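Long-range contact in DUF3863 domain-containing protein (Parabacteroides distasonis, PDB 3LM3), which is of unknown function but is a putative glycoside hydrolase or deacetylase: residues A[211-223]-A[278-290]. Numbering follows the deposited sequence.
Sequences DCVNLDGWTMDFI and GFGWVANIWEAQM
T219 and W218 reach 280-287 through similar torsions: the first branch of each, OG1 of T219 (chi1 -58°) and CG of W218, lies beside its own backbone N and anti to the carbonyl carbon. That turn brings T219 OG1 2.8 Å from A283 N, which donates to it in a nearly straight hydrogen bond (165° at the hydrogen), while T219 N donates to A283 O over 2.9 Å. One threonine thus grips both the N-H and the carbonyl of A283; a hydroxyl suits the place because it can accept from A283 N and still bond a water that donates to W281 O. V282 CG1 packs beside the same hydroxyl. Just before T219, the indole of W218 lies across I285, whose CD1 methyl sits over the six-membered ring 3.7 Å from its centroid, a CH-pi contact 13° off the ring normal, with I285 CB against CE2. W218 NE1 adds a weak bond to I285 O, and E287 OE2, which is hydrogen-bonded to Y112, comes near the indole edge. G217, with no side chain, lets I285 CD1 and the W218 ring lie close to its backbone. Earlier in the strand, W281 CH2 touches L215 CD2 at 3.8 Å, and the W281 ring edge meets D216 O, a buried carbonyl without a polar partner; W281 NE1 is held instead by T24. Strand 213-216 enters the contact by its C-terminal end, the strand axes 68° apart. The loop after it, bonded across strand 280-287, joins two parallel sheets inside what is probably a distorted (beta/alpha) barrel, as in the glycoside hydrolase/deacetylase clan.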
loop_
_atom_site.group_PDB
_atom_site.type_symbol
_atom_site.label_atom_id
_atom_site.label_comp_id
_atom_site.label_asym_id
_atom_site.label_seq_id
_atom_site.Cartn_x
_atom_site.Cartn_y
_atom_site.Cartn_z
ATOM N N ASP A 211 -5.569 -14.999 -9.792
ATOM C CA ASP A 211 -6.295 -13.893 -10.436
ATOM C C ASP A 211 -6.785 -12.901 -9.374
ATOM O O ASP A 211 -7.981 -12.700 -9.184
ATOM C CB ASP A 211 -7.430 -14.449 -11.301
ATOM C CG ASP A 211 -8.098 -13.394 -12.161
ATOM O OD1 ASP A 211 -7.573 -12.287 -12.329
ATOM O OD2 ASP A 211 -9.197 -13.680 -12.671
ATOM N N CYS A 212 -5.837 -12.260 -8.696
ATOM C CA CYS A 212 -6.132 -11.233 -7.747
ATOM C C CYS A 212 -5.018 -10.208 -7.873
ATOM O O CYS A 212 -3.836 -10.551 -7.843
ATOM C CB CYS A 212 -6.157 -11.805 -6.329
ATOM S SG CYS A 212 -6.790 -10.612 -5.082
ATOM N N VAL A 213 -5.398 -8.968 -8.033
ATOM C CA VAL A 213 -4.435 -7.879 -8.157
ATOM C C VAL A 213 -4.002 -7.490 -6.750
ATOM O O VAL A 213 -4.820 -7.181 -5.876
ATOM C CB VAL A 213 -5.090 -6.651 -8.828
ATOM C CG1 VAL A 213 -4.058 -5.510 -8.987
ATOM C CG2 VAL A 213 -5.693 -7.023 -10.166
ATOM N N ASN A 214 -2.701 -7.487 -6.512
ATOM C CA ASN A 214 -2.149 -7.162 -5.202
ATOM C C ASN A 214 -1.683 -5.699 -5.189
ATOM O O ASN A 214 -0.792 -5.323 -5.945
ATOM C CB ASN A 214 -0.996 -8.113 -4.828
ATOM C CG ASN A 214 -0.674 -8.057 -3.368
ATOM O OD1 ASN A 214 -1.258 -7.262 -2.647
ATOM N ND2 ASN A 214 0.250 -8.918 -2.888
ATOM N N LEU A 215 -2.306 -4.911 -4.333
ATOM C CA LEU A 215 -2.104 -3.479 -4.200
ATOM C C LEU A 215 -1.414 -3.070 -2.916
ATOM O O LEU A 215 -1.807 -3.438 -1.804
ATOM C CB LEU A 215 -3.442 -2.724 -4.221
ATOM C CG LEU A 215 -4.260 -2.866 -5.500
ATOM C CD1 LEU A 215 -5.534 -2.006 -5.411
ATOM C CD2 LEU A 215 -3.426 -2.466 -6.746
ATOM N N ASP A 216 -0.392 -2.239 -3.067
ATOM C CA ASP A 216 0.175 -1.433 -1.980
ATOM C C ASP A 216 -0.875 -0.577 -1.278
ATOM O O ASP A 216 -1.917 -0.255 -1.859
ATOM C CB ASP A 216 1.277 -0.548 -2.558
ATOM C CG ASP A 216 2.235 0.022 -1.512
ATOM O OD1 ASP A 216 2.300 -0.461 -0.341
ATOM O OD2 ASP A 216 2.930 1.016 -1.874
ATOM N N GLY A 217 -0.566 -0.175 -0.053
ATOM C CA GLY A 217 -1.451 0.610 0.803
ATOM C C GLY A 217 -1.101 2.087 0.966
ATOM O O GLY A 217 -2.000 2.920 1.086
ATOM N N TRP A 218 0.205 2.398 1.061
ATOM C CA TRP A 218 0.709 3.755 1.237
ATOM C C TRP A 218 1.887 4.017 0.310
ATOM O O TRP A 218 2.954 3.413 0.447
ATOM C CB TRP A 218 1.210 4.014 2.666
ATOM C CG TRP A 218 0.275 3.860 3.813
ATOM C CD1 TRP A 218 -0.349 4.870 4.488
ATOM C CD2 TRP A 218 -0.096 2.650 4.466
ATOM N NE1 TRP A 218 -1.087 4.358 5.516
ATOM C CE2 TRP A 218 -0.931 2.998 5.542
ATOM C CE3 TRP A 218 0.212 1.309 4.257
ATOM C CZ2 TRP A 218 -1.496 2.045 6.385
ATOM C CZ3 TRP A 218 -0.343 0.357 5.110
ATOM C CH2 TRP A 218 -1.197 0.740 6.155
ATOM N N THR A 219 1.760 4.961 -0.592
ATOM C CA THR A 219 2.864 5.288 -1.489
ATOM C C THR A 219 4.038 5.845 -0.683
ATOM O O THR A 219 3.886 6.826 0.045
ATOM C CB THR A 219 2.418 6.287 -2.545
ATOM O OG1 THR A 219 1.319 5.723 -3.283
ATOM C CG2 THR A 219 3.580 6.659 -3.490
HETATM N N MSE A 220 5.198 5.224 -0.873
HETATM C CA MSE A 220 6.430 5.618 -0.196
HETATM C C MSE A 220 7.266 6.608 -0.988
HETATM O O MSE A 220 7.313 6.570 -2.219
HETATM C CB MSE A 220 7.301 4.404 0.066
HETATM C CG MSE A 220 6.739 3.436 1.057
HETATM SE SE MSE A 220 6.571 4.182 2.820
HETATM C CE MSE A 220 4.775 4.714 2.755
ATOM N N ASP A 221 7.992 7.446 -0.249
ATOM C CA ASP A 221 9.145 8.133 -0.827
ATOM C C ASP A 221 10.230 7.069 -0.866
ATOM O O ASP A 221 10.692 6.601 0.170
ATOM C CB ASP A 221 9.519 9.311 0.052
ATOM C CG ASP A 221 10.703 10.110 -0.510
ATOM O OD1 ASP A 221 11.604 9.474 -1.108
ATOM O OD2 ASP A 221 10.722 11.374 -0.374
ATOM N N PHE A 222 10.640 6.688 -2.076
ATOM C CA PHE A 222 11.575 5.574 -2.228
ATOM C C PHE A 222 12.895 5.798 -1.497
ATOM O O PHE A 222 13.502 4.853 -0.981
ATOM C CB PHE A 222 11.871 5.299 -3.705
ATOM C CG PHE A 222 10.728 4.700 -4.477
ATOM C CD1 PHE A 222 10.191 3.485 -4.107
ATOM C CD2 PHE A 222 10.306 5.262 -5.672
ATOM C CE1 PHE A 222 9.196 2.899 -4.851
ATOM C CE2 PHE A 222 9.299 4.669 -6.428
ATOM C CZ PHE A 222 8.779 3.474 -6.034
ATOM N N ILE A 223 13.358 7.038 -1.432
ATOM C CA ILE A 223 14.605 7.325 -0.713
ATOM C C ILE A 223 14.435 7.058 0.786
ATOM O O ILE A 223 15.298 6.431 1.417
ATOM C CB ILE A 223 15.089 8.757 -1.016
ATOM C CG1 ILE A 223 15.587 8.790 -2.488
ATOM C CG2 ILE A 223 16.214 9.164 -0.069
ATOM C CD1 ILE A 223 15.824 10.165 -3.051
ATOM N N GLY A 278 2.972 4.608 -18.146
ATOM C CA GLY A 278 1.722 4.748 -18.861
ATOM C C GLY A 278 0.532 5.134 -18.002
ATOM O O GLY A 278 -0.527 5.473 -18.525
ATOM N N PHE A 279 0.677 5.056 -16.683
ATOM C CA PHE A 279 -0.345 5.534 -15.751
ATOM C C PHE A 279 0.413 5.910 -14.482
ATOM O O PHE A 279 1.597 5.543 -14.329
ATOM C CB PHE A 279 -1.417 4.481 -15.420
ATOM C CG PHE A 279 -0.913 3.271 -14.663
ATOM C CD1 PHE A 279 -0.407 2.172 -15.331
ATOM C CD2 PHE A 279 -0.993 3.226 -13.287
ATOM C CE1 PHE A 279 0.048 1.043 -14.630
ATOM C CE2 PHE A 279 -0.536 2.120 -12.587
ATOM C CZ PHE A 279 -0.023 1.029 -13.259
ATOM N N GLY A 280 -0.268 6.614 -13.575
ATOM C CA GLY A 280 0.298 6.883 -12.250
ATOM C C GLY A 280 -0.723 6.538 -11.195
ATOM O O GLY A 280 -1.904 6.801 -11.389
ATOM N N TRP A 281 -0.252 6.010 -10.066
ATOM C CA TRP A 281 -1.138 5.584 -8.991
ATOM C C TRP A 281 -0.494 5.850 -7.635
ATOM O O TRP A 281 0.658 5.471 -7.399
ATOM C CB TRP A 281 -1.446 4.092 -9.132
ATOM C CG TRP A 281 -2.149 3.499 -7.936
ATOM C CD1 TRP A 281 -3.315 3.926 -7.355
ATOM C CD2 TRP A 281 -1.691 2.383 -7.162
ATOM N NE1 TRP A 281 -3.612 3.117 -6.270
ATOM C CE2 TRP A 281 -2.612 2.193 -6.114
ATOM C CE3 TRP A 281 -0.579 1.540 -7.242
ATOM C CZ2 TRP A 281 -2.482 1.173 -5.169
ATOM C CZ3 TRP A 281 -0.440 0.562 -6.303
ATOM C CH2 TRP A 281 -1.380 0.372 -5.285
ATOM N N VAL A 282 -1.243 6.526 -6.777
ATOM C CA VAL A 282 -0.898 6.800 -5.404
ATOM C C VAL A 282 -1.949 6.129 -4.522
ATOM O O VAL A 282 -3.160 6.250 -4.766
ATOM C CB VAL A 282 -0.895 8.315 -5.134
ATOM C CG1 VAL A 282 -0.890 8.626 -3.633
ATOM C CG2 VAL A 282 0.288 8.969 -5.883
ATOM N N ALA A 283 -1.469 5.430 -3.488
ATOM C CA ALA A 283 -2.300 4.753 -2.491
ATOM C C ALA A 283 -2.153 5.402 -1.140
ATOM O O ALA A 283 -1.050 5.840 -0.768
ATOM C CB ALA A 283 -1.895 3.286 -2.372
ATOM N N ASN A 284 -3.228 5.491 -0.366
ATOM C CA ASN A 284 -3.098 6.050 0.983
ATOM C C ASN A 284 -4.182 5.485 1.874
ATOM O O ASN A 284 -5.253 5.097 1.416
ATOM C CB ASN A 284 -3.172 7.572 0.932
ATOM C CG ASN A 284 -2.343 8.268 2.010
ATOM O OD1 ASN A 284 -1.798 7.646 2.921
ATOM N ND2 ASN A 284 -2.237 9.609 1.872
ATOM N N ILE A 285 -3.860 5.394 3.159
ATOM C CA ILE A 285 -4.766 4.883 4.201
ATOM C C ILE A 285 -4.714 5.868 5.357
ATOM O O ILE A 285 -3.631 6.152 5.876
ATOM C CB ILE A 285 -4.415 3.474 4.666
ATOM C CG1 ILE A 285 -4.531 2.482 3.499
ATOM C CG2 ILE A 285 -5.333 3.054 5.851
ATOM C CD1 ILE A 285 -3.944 1.083 3.775
ATOM N N TRP A 286 -5.852 6.423 5.721
ATOM C CA TRP A 286 -6.013 7.326 6.864
ATOM C C TRP A 286 -6.944 6.673 7.864
ATOM O O TRP A 286 -8.102 6.359 7.552
ATOM C CB TRP A 286 -6.633 8.657 6.456
ATOM C CG TRP A 286 -5.783 9.570 5.619
ATOM C CD1 TRP A 286 -5.000 9.219 4.538
ATOM C CD2 TRP A 286 -5.586 10.978 5.792
ATOM N NE1 TRP A 286 -4.374 10.328 4.038
ATOM C CE2 TRP A 286 -4.701 11.416 4.794
ATOM C CE3 TRP A 286 -6.024 11.913 6.736
ATOM C CZ2 TRP A 286 -4.308 12.741 4.676
ATOM C CZ3 TRP A 286 -5.644 13.221 6.592
ATOM C CH2 TRP A 286 -4.794 13.625 5.595
ATOM N N GLU A 287 -6.497 6.488 9.089
ATOM C CA GLU A 287 -7.359 5.925 10.104
ATOM C C GLU A 287 -8.278 7.002 10.664
ATOM O O GLU A 287 -7.826 8.103 10.990
ATOM C CB GLU A 287 -6.524 5.336 11.217
ATOM C CG GLU A 287 -5.604 4.186 10.807
ATOM C CD GLU A 287 -4.321 4.591 10.088
ATOM O OE1 GLU A 287 -3.930 5.789 10.052
ATOM O OE2 GLU A 287 -3.627 3.677 9.611
ATOM N N ALA A 288 -9.567 6.681 10.734
ATOM C CA ALA A 288 -10.569 7.629 11.241
ATOM C C ALA A 288 -10.198 8.149 12.631
ATOM O O ALA A 288 -10.467 9.310 12.951
ATOM C CB ALA A 288 -11.923 6.991 11.269
ATOM N N GLN A 289 -9.609 7.296 13.453
ATOM C CA GLN A 289 -9.264 7.682 14.823
ATOM C C GLN A 289 -8.256 8.823 14.893
ATOM O O GLN A 289 -8.059 9.406 15.978
ATOM C CB GLN A 289 -8.790 6.482 15.639
ATOM C CG GLN A 289 -7.563 5.717 15.145
ATOM C CD GLN A 289 -6.248 6.442 15.333
ATOM O OE1 GLN A 289 -5.702 6.992 14.400
ATOM N NE2 GLN A 289 -5.728 6.453 16.571
HETATM N N MSE A 290 -7.625 9.178 13.775
HETATM C CA MSE A 290 -6.651 10.281 13.791
HETATM C C MSE A 290 -7.295 11.590 14.182
HETATM O O MSE A 290 -6.638 12.474 14.796
HETATM C CB MSE A 290 -5.939 10.452 12.444
HETATM C CG MSE A 290 -4.895 9.418 12.177
HETATM SE SE MSE A 290 -3.829 9.675 10.606
HETATM C CE MSE A 290 -5.300 10.084 9.408
HETATM O O HOH W 1 2.146 4.321 -5.390
#